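HMG box-containing protein 1 (Homo sapiens, PDB 3QVE) represses transcription by binding the promoters of target genes, so regulating the cell cycle and Wnt signalling; this chain is its AXH domain. Local coordinates at residues C11-T16 and L95-Y100; E72-L77 and T90-L95; Y100-G105 and V130-G135. All coordinates share one frame; numbering follows the deposited sequence.

Contact 1 (C11-T16 and L95-Y100); sequences CFLKGT and LDHPFY
Residues 11-16, in the loop before strand 17-20, run beside 95-100, where the strand through Phe99 and Tyr100 sets in: a buried join inside the AXH domain. The CA atoms of Cys11 and Phe99 are 7.2 Å apart, and a water spans the gap, donating to Cys11 O and Pro98 O. Leu13 to Thr16 form a type II turn whose Leu13 O accepts both Thr16 N and Thr16 OG1. His97 carries the contact. With CG anti to the backbone N (chi1 -158°), its ring reaches into the loop, and NE2 accepts Leu13 N at 3.0 Å in a nearly straight bond (167°), the donor tilted from the ring plane. ND1 donates to Pro98 O along a bent path, a pattern consistent with a neutral ring carrying its proton on ND1. Cys11 O lies in the ring plane, 3.3 Å from His97 CE1, whereas Leu13 CG sits over one face. Leu13 CD1 meets Pro98 CD tip to tip at 3.7 Å. Cys11 SG rests over the Phe12 ring and touches the edge of Phe99. An alanine in place of His97 would lose the acceptor for Leu13 N and would probably loosen the loop. Around the site, Phe12 and Thr16 pack on Val91 of strand 89-94, Phe99 on Leu77 and Phe79 of strand 72-80, and Leu13 on His118 of helix 111-118.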
ATOM      1  N   CYS A  11      -3.005  -4.428  -1.407  1.00 23.31           N
ATOM      2  CA  CYS A  11      -1.698  -4.972  -0.987  1.00 25.80           C
ATOM      3  C   CYS A  11      -1.318  -4.603   0.455  1.00 25.54           C
ATOM      4  O   CYS A  11      -0.220  -4.885   0.894  1.00 24.72           O
ATOM      5  CB  CYS A  11      -0.604  -4.421  -1.904  1.00 29.00           C
ATOM      6  SG  CYS A  11      -0.286  -2.661  -1.763  1.00 29.47           S
ATOM      7  N   PHE A  12      -2.213  -3.955   1.191  1.00 26.82           N
ATOM      8  CA  PHE A  12      -1.892  -3.347   2.490  1.00 24.16           C
ATOM      9  C   PHE A  12      -2.012  -4.265   3.704  1.00 24.58           C
ATOM     10  O   PHE A  12      -3.011  -4.970   3.902  1.00 23.87           O
ATOM     11  CB  PHE A  12      -2.678  -2.038   2.666  1.00 23.98           C
ATOM     12  CG  PHE A  12      -2.336  -1.042   1.604  1.00 20.45           C
ATOM     13  CD1 PHE A  12      -1.089  -0.432   1.596  1.00 23.72           C
ATOM     14  CD2 PHE A  12      -3.227  -0.739   0.607  1.00 23.83           C
ATOM     15  CE1 PHE A  12      -0.754   0.423   0.622  1.00 23.19           C
ATOM     16  CE2 PHE A  12      -2.931   0.164  -0.355  1.00 20.90           C
ATOM     17  CZ  PHE A  12      -1.687   0.734  -0.384  1.00 24.29           C
ATOM     18  N   LEU A  13      -0.961  -4.238   4.529  1.00 24.66           N
ATOM     19  CA  LEU A  13      -0.884  -5.057   5.730  1.00 25.61           C
ATOM     20  C   LEU A  13      -1.544  -4.377   6.938  1.00 24.32           C
ATOM     21  O   LEU A  13      -1.808  -3.151   6.955  1.00 21.62           O
ATOM     22  CB  LEU A  13       0.582  -5.378   6.041  1.00 28.56           C
ATOM     23  CG  LEU A  13       1.381  -6.063   4.920  1.00 36.21           C
ATOM     24  CD1 LEU A  13       2.715  -6.620   5.394  1.00 34.59           C
ATOM     25  CD2 LEU A  13       0.603  -7.127   4.261  1.00 39.62           C
ATOM     26  N   LYS A  14      -1.777  -5.204   7.957  1.00 24.67           N
ATOM     27  CA  LYS A  14      -2.313  -4.770   9.224  1.00 25.01           C
ATOM     28  C   LYS A  14      -1.517  -3.587   9.754  1.00 29.34           C
ATOM     29  O   LYS A  14      -0.276  -3.573   9.685  1.00 29.44           O
ATOM     30  CB  LYS A  14      -2.223  -5.922  10.196  1.00 29.22           C
ATOM     31  CG  LYS A  14      -2.677  -5.595  11.638  1.00 26.83           C
ATOM     32  CD  LYS A  14      -2.747  -6.867  12.432  1.00 29.87           C
ATOM     33  CE  LYS A  14      -3.148  -6.618  13.889  1.00 33.52           C
ATOM     34  NZ  LYS A  14      -4.528  -6.100  14.021  1.00 33.30           N
ATOM     35  N   GLY A  15      -2.224  -2.575  10.239  1.00 25.04           N
ATOM     36  CA  GLY A  15      -1.566  -1.391  10.811  1.00 25.52           C
ATOM     37  C   GLY A  15      -1.515  -0.243   9.828  1.00 24.08           C
ATOM     38  O   GLY A  15      -1.220   0.883  10.217  1.00 25.92           O
ATOM     39  N   THR A  16      -1.816  -0.508   8.565  1.00 20.59           N
ATOM     40  CA  THR A  16      -1.908   0.553   7.556  1.00 21.97           C
ATOM     41  C   THR A  16      -3.151   1.406   7.802  1.00 23.18           C
ATOM     42  O   THR A  16      -4.200   0.899   8.222  1.00 21.67           O
ATOM     43  CB  THR A  16      -1.937  -0.038   6.106  1.00 23.93           C
ATOM     44  OG1 THR A  16      -0.804  -0.906   5.913  1.00 24.11           O
ATOM     45  CG2 THR A  16      -1.900   1.078   5.041  1.00 21.12           C
ATOM     46  N   LEU A  95       7.579   1.016   8.142  1.00 23.97           N
ATOM     47  CA  LEU A  95       8.786   1.160   7.313  1.00 26.71           C
ATOM     48  C   LEU A  95       9.130  -0.115   6.579  1.00 27.66           C
ATOM     49  O   LEU A  95       9.710  -0.053   5.515  1.00 28.50           O
ATOM     50  CB  LEU A  95       9.987   1.568   8.154  1.00 25.62           C
ATOM     51  CG  LEU A  95       9.996   2.839   8.990  1.00 37.46           C
ATOM     52  CD1 LEU A  95      11.431   3.181   9.550  1.00 31.02           C
ATOM     53  CD2 LEU A  95       9.473   3.999   8.208  1.00 28.56           C
ATOM     54  N   ASP A  96       8.742  -1.258   7.145  1.00 23.37           N
ATOM     55  CA  ASP A  96       9.051  -2.562   6.584  1.00 26.41           C
ATOM     56  C   ASP A  96       7.950  -3.104   5.633  1.00 24.63           C
ATOM     57  O   ASP A  96       8.035  -4.255   5.197  1.00 26.32           O
ATOM     58  CB  ASP A  96       9.229  -3.568   7.736  1.00 26.84           C
ATOM     59  CG  ASP A  96       8.018  -3.621   8.617  1.00 36.70           C
ATOM     60  OD1 ASP A  96       6.901  -3.729   8.080  1.00 43.11           O
ATOM     61  OD2 ASP A  96       8.182  -3.515   9.835  1.00 57.89           O
ATOM     62  N   HIS A  97       6.954  -2.290   5.297  1.00 23.06           N
ATOM     63  CA  HIS A  97       5.864  -2.712   4.388  1.00 22.78           C
ATOM     64  C   HIS A  97       6.457  -3.097   3.011  1.00 23.96           C
ATOM     65  O   HIS A  97       7.145  -2.303   2.380  1.00 22.89           O
ATOM     66  CB  HIS A  97       4.815  -1.597   4.216  1.00 25.61           C
ATOM     67  CG  HIS A  97       3.478  -2.082   3.770  1.00 22.48           C
ATOM     68  ND1 HIS A  97       3.268  -2.648   2.534  1.00 21.28           N
ATOM     69  CD2 HIS A  97       2.285  -2.125   4.415  1.00 22.77           C
ATOM     70  CE1 HIS A  97       1.998  -3.016   2.428  1.00 25.34           C
ATOM     71  NE2 HIS A  97       1.378  -2.699   3.550  1.00 21.66           N
ATOM     72  N   PRO A  98       6.206  -4.335   2.556  1.00 24.50           N
ATOM     73  CA  PRO A  98       6.653  -4.775   1.226  1.00 25.23           C
ATOM     74  C   PRO A  98       5.643  -4.452   0.130  1.00 26.50           C
ATOM     75  O   PRO A  98       4.442  -4.326   0.410  1.00 25.84           O
ATOM     76  CB  PRO A  98       6.751  -6.277   1.391  1.00 26.91           C
ATOM     77  CG  PRO A  98       5.634  -6.611   2.342  1.00 27.44           C
ATOM     78  CD  PRO A  98       5.535  -5.415   3.283  1.00 24.92           C
ATOM     79  N   PHE A  99       6.131  -4.258  -1.089  1.00 24.49           N
ATOM     80  CA  PHE A  99       5.270  -3.956  -2.229  1.00 23.05           C
ATOM     81  C   PHE A  99       5.722  -4.849  -3.363  1.00 27.41           C
ATOM     82  O   PHE A  99       6.924  -5.056  -3.524  1.00 26.31           O
ATOM     83  CB  PHE A  99       5.386  -2.498  -2.630  1.00 23.41           C
ATOM     84  CG  PHE A  99       4.913  -1.567  -1.577  1.00 22.27           C
ATOM     85  CD1 PHE A  99       3.545  -1.332  -1.405  1.00 22.62           C
ATOM     86  CD2 PHE A  99       5.823  -1.022  -0.668  1.00 24.53           C
ATOM     87  CE1 PHE A  99       3.083  -0.488  -0.418  1.00 25.83           C
ATOM     88  CE2 PHE A  99       5.372  -0.203   0.323  1.00 26.94           C
ATOM     89  CZ  PHE A  99       3.988   0.070   0.452  1.00 24.87           C
ATOM     90  N   TYR A 100       4.766  -5.367  -4.119  1.00 23.87           N
ATOM     91  CA  TYR A 100       5.068  -6.214  -5.246  1.00 26.55           C
ATOM     92  C   TYR A 100       4.935  -5.351  -6.475  1.00 24.96           C
ATOM     93  O   TYR A 100       3.817  -5.016  -6.876  1.00 26.84           O
ATOM     94  CB  TYR A 100       4.197  -7.464  -5.287  1.00 24.44           C
ATOM     95  CG  TYR A 100       4.789  -8.479  -6.271  1.00 28.16           C
ATOM     96  CD1 TYR A 100       5.776  -9.378  -5.883  1.00 33.20           C
ATOM     97  CD2 TYR A 100       4.406  -8.470  -7.601  1.00 40.33           C
ATOM     98  CE1 TYR A 100       6.359 -10.291  -6.812  1.00 33.92           C
ATOM     99  CE2 TYR A 100       4.962  -9.356  -8.522  1.00 45.27           C
ATOM    100  CZ  TYR A 100       5.929 -10.259  -8.126  1.00 41.03           C
ATOM    101  OH  TYR A 100       6.437 -11.119  -9.059  1.00 42.34           O
TER
HETATM  102  O   HOH W   1       2.248  -5.116  -0.754  1.00 47.31           O

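Contact 2 (E72-L77 and T90-L95); sequences ESVLKL and TVECKL. With EDO (1,2-ethanediol), chain N.
Strands 72-80 and 89-94 form an antiparallel beta hairpin within the large sheet of the AXH domain; the axes of segments 72-77 and 90-94 approach to 4.6 Å, their N-to-C directions at 148°. Two hydrogen-bonded pairs, Leu75 with Cys93 and Leu77 with Val91, point their side chains to one face; between them Lys76 and Glu92, a non-hydrogen-bonded pair, point to the other. On the buried face Cys93 SG, held in the crowded position between backbone N and carbonyl carbon (chi1 70°), touches both leucines: 3.9 Å from Leu75 CD1 and 3.8 Å from Leu77 CD1. Leu77 CB meets Val91 CG2 obliquely, and Phe109 packs against both leucines. Past Lys94 the strand pairing gives way, and Leu95 turns its CD2 onto Leu75 CG at 3.8 Å, crossing it obliquely, while its CD1 touches Ser73 CB.

The opposite face is more open and more polar. Glu92, extended with CG anti to the backbone N, lays its CG against Val74 CG2 at 3.7 Å, and its carboxylate lies along both valine methyls. Lys76 bends at chi3 and carries its amino group away from the partner strand, where NZ donates to O1 of a 1,2-ethanediol probably from the crystallisation liquor. At the Glu72-Lys94 end of the hairpin, Glu72 OE1 and Lys94 NZ form a salt bridge, but a long one at 3.8 Å, with Lys94 CE nearer to OE1 than NZ is. Here a water donates to Ser73 O and accepts from Leu95 N, continuing the pairing where direct bonds stop. The straightest link of the hairpin is Leu75 N to Cys93 O, 2.9 Å long and nearly along the C=O axis.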
ATOM      1  N   GLU A  72       6.157   6.045  16.923  1.00 39.04           N
ATOM      2  CA  GLU A  72       6.575   5.122  15.900  1.00 34.67           C
ATOM      3  C   GLU A  72       6.902   5.806  14.598  1.00 32.62           C
ATOM      4  O   GLU A  72       6.132   6.623  14.097  1.00 29.66           O
ATOM      5  CB  GLU A  72       5.456   4.136  15.600  1.00 36.14           C
ATOM      6  CG  GLU A  72       5.214   3.149  16.702  1.00 54.01           C
ATOM      7  CD  GLU A  72       4.467   1.930  16.188  1.00 69.53           C
ATOM      8  OE1 GLU A  72       4.328   1.746  14.937  1.00 73.23           O
ATOM      9  OE2 GLU A  72       4.024   1.157  17.064  1.00 81.70           O
ATOM     10  N   SER A  73       8.028   5.411  14.013  1.00 33.93           N
ATOM     11  CA  SER A  73       8.416   5.874  12.682  1.00 33.35           C
ATOM     12  C   SER A  73       7.516   5.227  11.646  1.00 30.73           C
ATOM     13  O   SER A  73       7.375   4.023  11.658  1.00 30.44           O
ATOM     14  CB  SER A  73       9.870   5.447  12.383  1.00 36.72           C
ATOM     15  OG  SER A  73      10.717   6.261  13.137  1.00 43.83           O
ATOM     16  N   VAL A  74       6.936   6.036  10.750  1.00 26.65           N
ATOM     17  CA  VAL A  74       6.044   5.557   9.715  1.00 23.78           C
ATOM     18  C   VAL A  74       6.350   6.204   8.358  1.00 25.28           C
ATOM     19  O   VAL A  74       7.036   7.200   8.302  1.00 24.74           O
ATOM     20  CB  VAL A  74       4.574   5.820  10.099  1.00 26.87           C
ATOM     21  CG1 VAL A  74       4.157   4.934  11.268  1.00 24.39           C
ATOM     22  CG2 VAL A  74       4.288   7.309  10.343  1.00 26.33           C
ATOM     23  N   LEU A  75       5.830   5.620   7.293  1.00 22.65           N
ATOM     24  CA  LEU A  75       5.897   6.159   5.942  1.00 24.40           C
ATOM     25  C   LEU A  75       4.515   6.739   5.665  1.00 25.80           C
ATOM     26  O   LEU A  75       3.494   6.259   6.200  1.00 22.73           O
ATOM     27  CB  LEU A  75       6.199   5.060   4.904  1.00 28.00           C
ATOM     28  CG  LEU A  75       7.551   4.326   4.955  1.00 29.48           C
ATOM     29  CD1 LEU A  75       7.511   3.024   4.129  1.00 28.49           C
ATOM     30  CD2 LEU A  75       8.625   5.256   4.496  1.00 34.00           C
ATOM     31  N   LYS A  76       4.496   7.789   4.850  1.00 23.13           N
ATOM     32  CA  LYS A  76       3.298   8.340   4.286  1.00 23.04           C
ATOM     33  C   LYS A  76       3.521   8.407   2.807  1.00 26.23           C
ATOM     34  O   LYS A  76       4.492   9.007   2.351  1.00 24.20           O
ATOM     35  CB  LYS A  76       2.993   9.699   4.880  1.00 27.25           C
ATOM     36  CG  LYS A  76       2.477   9.582   6.326  1.00 39.54           C
ATOM     37  CD  LYS A  76       2.171  10.925   7.004  1.00 50.05           C
ATOM     38  CE  LYS A  76       0.876  11.494   6.551  1.00 51.90           C
ATOM     39  NZ  LYS A  76       0.661  12.897   7.023  1.00 52.93           N
ATOM     40  N   LEU A  77       2.627   7.765   2.077  1.00 20.69           N
ATOM     41  CA  LEU A  77       2.782   7.525   0.635  1.00 23.52           C
ATOM     42  C   LEU A  77       1.557   7.925  -0.104  1.00 24.53           C
ATOM     43  O   LEU A  77       0.456   7.674   0.383  1.00 25.04           O
ATOM     44  CB  LEU A  77       2.978   6.025   0.383  1.00 19.16           C
ATOM     45  CG  LEU A  77       4.017   5.272   1.186  1.00 24.27           C
ATOM     46  CD1 LEU A  77       3.923   3.723   0.930  1.00 23.06           C
ATOM     47  CD2 LEU A  77       5.436   5.880   0.824  1.00 20.89           C
ATOM     48  N   THR A  90      -3.751   8.291  -0.126  1.00 24.85           N
ATOM     49  CA  THR A  90      -2.574   8.447   0.731  1.00 21.71           C
ATOM     50  C   THR A  90      -2.694   7.413   1.845  1.00 24.87           C
ATOM     51  O   THR A  90      -3.787   7.171   2.356  1.00 21.15           O
ATOM     52  CB  THR A  90      -2.456   9.880   1.294  1.00 23.66           C
ATOM     53  OG1 THR A  90      -2.369  10.773   0.173  1.00 24.63           O
ATOM     54  CG2 THR A  90      -1.173  10.052   2.164  1.00 20.91           C
ATOM     55  N   VAL A  91      -1.580   6.774   2.189  1.00 23.08           N
ATOM     56  CA  VAL A  91      -1.568   5.785   3.243  1.00 21.77           C
ATOM     57  C   VAL A  91      -0.463   6.106   4.219  1.00 23.32           C
ATOM     58  O   VAL A  91       0.516   6.779   3.870  1.00 23.21           O
ATOM     59  CB  VAL A  91      -1.359   4.310   2.714  1.00 27.01           C
ATOM     60  CG1 VAL A  91      -2.319   3.988   1.577  1.00 20.88           C
ATOM     61  CG2 VAL A  91       0.048   4.069   2.295  1.00 22.35           C
ATOM     62  N   GLU A  92      -0.635   5.633   5.447  1.00 19.96           N
ATOM     63  CA  GLU A  92       0.442   5.546   6.417  1.00 20.85           C
ATOM     64  C   GLU A  92       0.755   4.075   6.600  1.00 23.74           C
ATOM     65  O   GLU A  92      -0.156   3.284   6.806  1.00 26.95           O
ATOM     66  CB  GLU A  92      -0.000   6.128   7.739  1.00 24.31           C
ATOM     67  CG  GLU A  92       1.065   6.217   8.793  1.00 26.34           C
ATOM     68  CD  GLU A  92       0.478   6.261  10.184  1.00 33.78           C
ATOM     69  OE1 GLU A  92       0.341   7.398  10.695  1.00 31.51           O
ATOM     70  OE2 GLU A  92       0.154   5.181  10.758  1.00 30.73           O
ATOM     71  N   CYS A  93       2.016   3.678   6.488  1.00 22.49           N
ATOM     72  CA  CYS A  93       2.344   2.263   6.661  1.00 22.64           C
ATOM     73  C   CYS A  93       3.657   2.120   7.412  1.00 25.76           C
ATOM     74  O   CYS A  93       4.398   3.072   7.578  1.00 24.98           O
ATOM     75  CB  CYS A  93       2.376   1.588   5.307  1.00 26.59           C
ATOM     76  SG  CYS A  93       3.712   2.082   4.336  1.00 32.98           S
ATOM     77  N   LYS A  94       3.940   0.922   7.896  1.00 26.62           N
ATOM     78  CA  LYS A  94       5.198   0.669   8.594  1.00 26.54           C
ATOM     79  C   LYS A  94       6.391   0.719   7.621  1.00 22.51           C
ATOM     80  O   LYS A  94       6.224   0.485   6.431  1.00 22.99           O
ATOM     81  CB  LYS A  94       5.153  -0.678   9.315  1.00 32.15           C
ATOM     82  CG  LYS A  94       4.001  -0.864  10.277  1.00 37.49           C
ATOM     83  CD  LYS A  94       3.922   0.242  11.329  1.00 59.12           C
ATOM     84  CE  LYS A  94       2.701   0.096  12.263  1.00 60.68           C
ATOM     85  NZ  LYS A  94       1.781   1.228  12.138  1.00 40.75           N
ATOM     86  N   LEU A  95       7.579   1.016   8.142  1.00 23.97           N
ATOM     87  CA  LEU A  95       8.786   1.160   7.313  1.00 26.71           C
ATOM     88  C   LEU A  95       9.130  -0.115   6.579  1.00 27.66           C
ATOM     89  O   LEU A  95       9.710  -0.053   5.515  1.00 28.50           O
ATOM     90  CB  LEU A  95       9.987   1.568   8.154  1.00 25.62           C
ATOM     91  CG  LEU A  95       9.996   2.839   8.990  1.00 37.46           C
ATOM     92  CD1 LEU A  95      11.431   3.181   9.550  1.00 31.02           C
ATOM     93  CD2 LEU A  95       9.473   3.999   8.208  1.00 28.56           C
TER
HETATM   94  C1  EDO N  24      -2.466  15.072   6.726  1.00 69.45           C
HETATM   95  O1  EDO N  24      -1.775  13.849   6.993  1.00 65.04           O
HETATM   96  C2  EDO N  24      -3.852  15.059   7.346  1.00 70.50           C
HETATM   97  O2  EDO N  24      -3.748  14.577   8.691  1.00 73.89           O
HETATM   98  O   HOH W   2       7.523   1.315  11.190  1.00 37.35           O

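Contact 3 (Y100-G105 and V130-G135); sequences YVKNKG and VCLPPG. With EDO (1,2-ethanediol), chain O.
Main-chain bonds dominate where strand 98-101 meets strand 130-131 in the AXH domain. Val101 and Cys131 form a single bridge, flanked by Leu132 N to Tyr100 O and Lys102 N to Val130 O, each 2.9 Å and nearly along its C=O axis. Two waters extend the pairing: one links Tyr100 N with Leu132 O, the other Val130 N with Lys102 O. Within 100-105 the chain folds back on itself, and Lys104 and Gly105 both face Val101 in a classic beta bulge, Val101 O accepting from both their N atoms.

Apolar contacts are looser. Leu132 CD1 lies at the edge of the Tyr100 ring, 4.3 Å from Tyr100 CD2, and Gly105 CA sits over one face of that ring. Val101 CG2 is 4.3 Å from Cys131 SG.

The charged ends find partners outside the two segments: Lys102 NZ in a salt bridge to Asp138, Lys104 NZ in one to Asp129. A 1,2-ethanediol, probably from the crystallisation liquor, takes Asn103 N on its O1 and leans its C1 on Tyr100.

With direct bonds and water bridges all supplied by backbone atoms, the register probably rests on the main chain more than on the loose side-chain contacts.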
ATOM      1  N   TYR A 100       4.766  -5.367  -4.119  1.00 23.87           N
ATOM      2  CA  TYR A 100       5.068  -6.214  -5.246  1.00 26.55           C
ATOM      3  C   TYR A 100       4.935  -5.351  -6.475  1.00 24.96           C
ATOM      4  O   TYR A 100       3.817  -5.016  -6.876  1.00 26.84           O
ATOM      5  CB  TYR A 100       4.197  -7.464  -5.287  1.00 24.44           C
ATOM      6  CG  TYR A 100       4.789  -8.479  -6.271  1.00 28.16           C
ATOM      7  CD1 TYR A 100       5.776  -9.378  -5.883  1.00 33.20           C
ATOM      8  CD2 TYR A 100       4.406  -8.470  -7.601  1.00 40.33           C
ATOM      9  CE1 TYR A 100       6.359 -10.291  -6.812  1.00 33.92           C
ATOM     10  CE2 TYR A 100       4.962  -9.356  -8.522  1.00 45.27           C
ATOM     11  CZ  TYR A 100       5.929 -10.259  -8.126  1.00 41.03           C
ATOM     12  OH  TYR A 100       6.437 -11.119  -9.059  1.00 42.34           O
ATOM     13  N   VAL A 101       6.078  -4.953  -7.037  1.00 24.45           N
ATOM     14  CA  VAL A 101       6.115  -3.942  -8.078  1.00 24.98           C
ATOM     15  C   VAL A 101       6.083  -4.608  -9.434  1.00 27.58           C
ATOM     16  O   VAL A 101       6.863  -5.508  -9.677  1.00 25.36           O
ATOM     17  CB  VAL A 101       7.337  -3.054  -7.929  1.00 26.08           C
ATOM     18  CG1 VAL A 101       7.429  -2.078  -9.098  1.00 21.65           C
ATOM     19  CG2 VAL A 101       7.263  -2.347  -6.546  1.00 20.44           C
ATOM     20  N   LYS A 102       5.164  -4.167 -10.292  1.00 26.46           N
ATOM     21  CA  LYS A 102       5.045  -4.666 -11.670  0.50 26.36           C
ATOM     22  C   LYS A 102       6.374  -4.538 -12.399  1.00 29.17           C
ATOM     23  O   LYS A 102       6.995  -3.488 -12.353  1.00 26.60           O
ATOM     24  CB  LYS A 102       3.987  -3.874 -12.429  0.50 29.18           C
ATOM     25  CG  LYS A 102       3.422  -4.534 -13.680  0.50 32.82           C
ATOM     26  CD  LYS A 102       2.407  -3.614 -14.344  0.50 36.09           C
ATOM     27  CE  LYS A 102       1.454  -4.384 -15.254  0.50 40.14           C
ATOM     28  NZ  LYS A 102       2.188  -5.195 -16.251  0.50 27.96           N
ATOM     29  N   ASN A 103       6.801  -5.619 -13.065  1.00 30.47           N
ATOM     30  CA  ASN A 103       8.100  -5.675 -13.785  1.00 33.47           C
ATOM     31  C   ASN A 103       9.342  -5.552 -12.912  1.00 35.60           C
ATOM     32  O   ASN A 103      10.423  -5.316 -13.419  1.00 36.05           O
ATOM     33  CB  ASN A 103       8.181  -4.654 -14.940  1.00 31.82           C
ATOM     34  CG  ASN A 103       6.974  -4.719 -15.826  1.00 38.64           C
ATOM     35  OD1 ASN A 103       6.416  -3.687 -16.192  1.00 41.54           O
ATOM     36  ND2 ASN A 103       6.520  -5.934 -16.130  1.00 26.68           N
ATOM     37  N   LYS A 104       9.205  -5.731 -11.607  1.00 33.05           N
ATOM     38  CA  LYS A 104      10.358  -5.635 -10.707  1.00 33.86           C
ATOM     39  C   LYS A 104      10.283  -6.635  -9.539  1.00 30.27           C
ATOM     40  O   LYS A 104      11.262  -7.206  -9.176  1.00 34.06           O
ATOM     41  CB  LYS A 104      10.500  -4.203 -10.208  1.00 34.07           C
ATOM     42  CG  LYS A 104      11.590  -4.046  -9.146  1.00 46.36           C
ATOM     43  CD  LYS A 104      12.153  -2.614  -9.069  1.00 56.63           C
ATOM     44  CE  LYS A 104      11.382  -1.716  -8.121  1.00 39.56           C
ATOM     45  NZ  LYS A 104      12.087  -0.400  -7.793  1.00 40.69           N
ATOM     46  N   GLY A 105       9.116  -6.887  -8.965  1.00 29.95           N
ATOM     47  CA  GLY A 105       9.019  -7.866  -7.893  1.00 30.03           C
ATOM     48  C   GLY A 105       9.049  -7.193  -6.534  1.00 30.45           C
ATOM     49  O   GLY A 105       8.756  -5.997  -6.406  1.00 25.99           O
ATOM     50  N   VAL A 130       4.652   0.657  -9.844  1.00 25.34           N
ATOM     51  CA  VAL A 130       3.260   0.277  -9.792  1.00 25.38           C
ATOM     52  C   VAL A 130       3.146  -0.912  -8.858  1.00 24.30           C
ATOM     53  O   VAL A 130       3.648  -2.025  -9.136  1.00 22.11           O
ATOM     54  CB  VAL A 130       2.698  -0.016 -11.194  1.00 28.67           C
ATOM     55  CG1 VAL A 130       1.255  -0.600 -11.089  1.00 29.22           C
ATOM     56  CG2 VAL A 130       2.771   1.256 -12.080  1.00 24.51           C
ATOM     57  N   CYS A 131       2.478  -0.666  -7.740  1.00 23.00           N
ATOM     58  CA  CYS A 131       2.354  -1.633  -6.676  1.00 20.38           C
ATOM     59  C   CYS A 131       1.058  -2.448  -6.900  1.00 25.73           C
ATOM     60  O   CYS A 131      -0.053  -1.902  -6.896  1.00 25.12           O
ATOM     61  CB  CYS A 131       2.344  -0.895  -5.351  1.00 21.56           C
ATOM     62  SG  CYS A 131       3.900  -0.019  -5.081  1.00 25.54           S
ATOM     63  N   LEU A 132       1.206  -3.765  -7.049  1.00 21.09           N
ATOM     64  CA  LEU A 132       0.106  -4.623  -7.438  1.00 24.59           C
ATOM     65  C   LEU A 132      -0.572  -5.239  -6.217  1.00 25.65           C
ATOM     66  O   LEU A 132       0.082  -5.510  -5.222  1.00 23.24           O
ATOM     67  CB  LEU A 132       0.604  -5.749  -8.347  1.00 25.91           C
ATOM     68  CG  LEU A 132       1.284  -5.365  -9.649  1.00 31.25           C
ATOM     69  CD1 LEU A 132       1.722  -6.663 -10.426  1.00 28.91           C
ATOM     70  CD2 LEU A 132       0.350  -4.479 -10.489  1.00 25.34           C
ATOM     71  N   PRO A 133      -1.899  -5.428  -6.297  1.00 24.88           N
ATOM     72  CA  PRO A 133      -2.637  -6.172  -5.314  1.00 25.28           C
ATOM     73  C   PRO A 133      -2.488  -7.675  -5.494  1.00 29.95           C
ATOM     74  O   PRO A 133      -2.226  -8.115  -6.588  1.00 29.99           O
ATOM     75  CB  PRO A 133      -4.076  -5.763  -5.603  1.00 25.90           C
ATOM     76  CG  PRO A 133      -4.135  -5.525  -7.053  1.00 29.34           C
ATOM     77  CD  PRO A 133      -2.777  -4.931  -7.383  1.00 28.02           C
ATOM     78  N   PRO A 134      -2.688  -8.462  -4.434  1.00 29.57           N
ATOM     79  CA  PRO A 134      -2.629  -9.910  -4.567  1.00 34.21           C
ATOM     80  C   PRO A 134      -3.657 -10.379  -5.584  1.00 35.47           C
ATOM     81  O   PRO A 134      -4.704  -9.759  -5.709  1.00 37.29           O
ATOM     82  CB  PRO A 134      -2.976 -10.427  -3.163  1.00 38.04           C
ATOM     83  CG  PRO A 134      -3.363  -9.248  -2.329  1.00 37.89           C
ATOM     84  CD  PRO A 134      -2.902  -8.019  -3.045  1.00 32.80           C
ATOM     85  N   GLY A 135      -3.333 -11.417  -6.352  1.00 36.63           N
ATOM     86  CA  GLY A 135      -4.258 -11.884  -7.410  1.00 44.10           C
ATOM     87  C   GLY A 135      -4.345 -11.017  -8.678  1.00 47.76           C
ATOM     88  O   GLY A 135      -5.206 -11.237  -9.529  1.00 45.13           O
TER
HETATM   89  C1  EDO O  40       6.055  -8.893 -11.783  1.00 55.61           C
HETATM   90  O1  EDO O  40       5.423  -8.115 -12.815  1.00 31.95           O
HETATM   91  C2  EDO O  40       7.189  -9.769 -12.299  1.00 58.18           C
HETATM   92  O2  EDO O  40       8.426  -9.313 -11.752  1.00 70.24           O
HETATM   93  O   HOH W   3       2.176  -4.330  -3.860  1.00 22.11           O
HETATM   94  O   HOH W   4       6.152  -0.787 -11.922  1.00 24.81           O

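In the fold
Contact 1 lies deep in the domain, whereas contacts 2 and 3 are partly buried, on opposite sides of the chain's centre and about 19 Å apart between centres. Contact 1 touches both others: it shares Leu95 with contact 2 and Tyr100 with contact 3, and Phe12 and Phe99 pack on the apolar face of the 72-77/90-95 hairpin, while Phe99 CB also meets Cys131. The chemistry follows position. A histidine side chain joins loop to strand in the core, regular backbone pairing with a polar outer face builds the hairpin, and a single water-extended bridge ties the edge strand 130-131 of the large sheet to strand 98-101 of the smaller one.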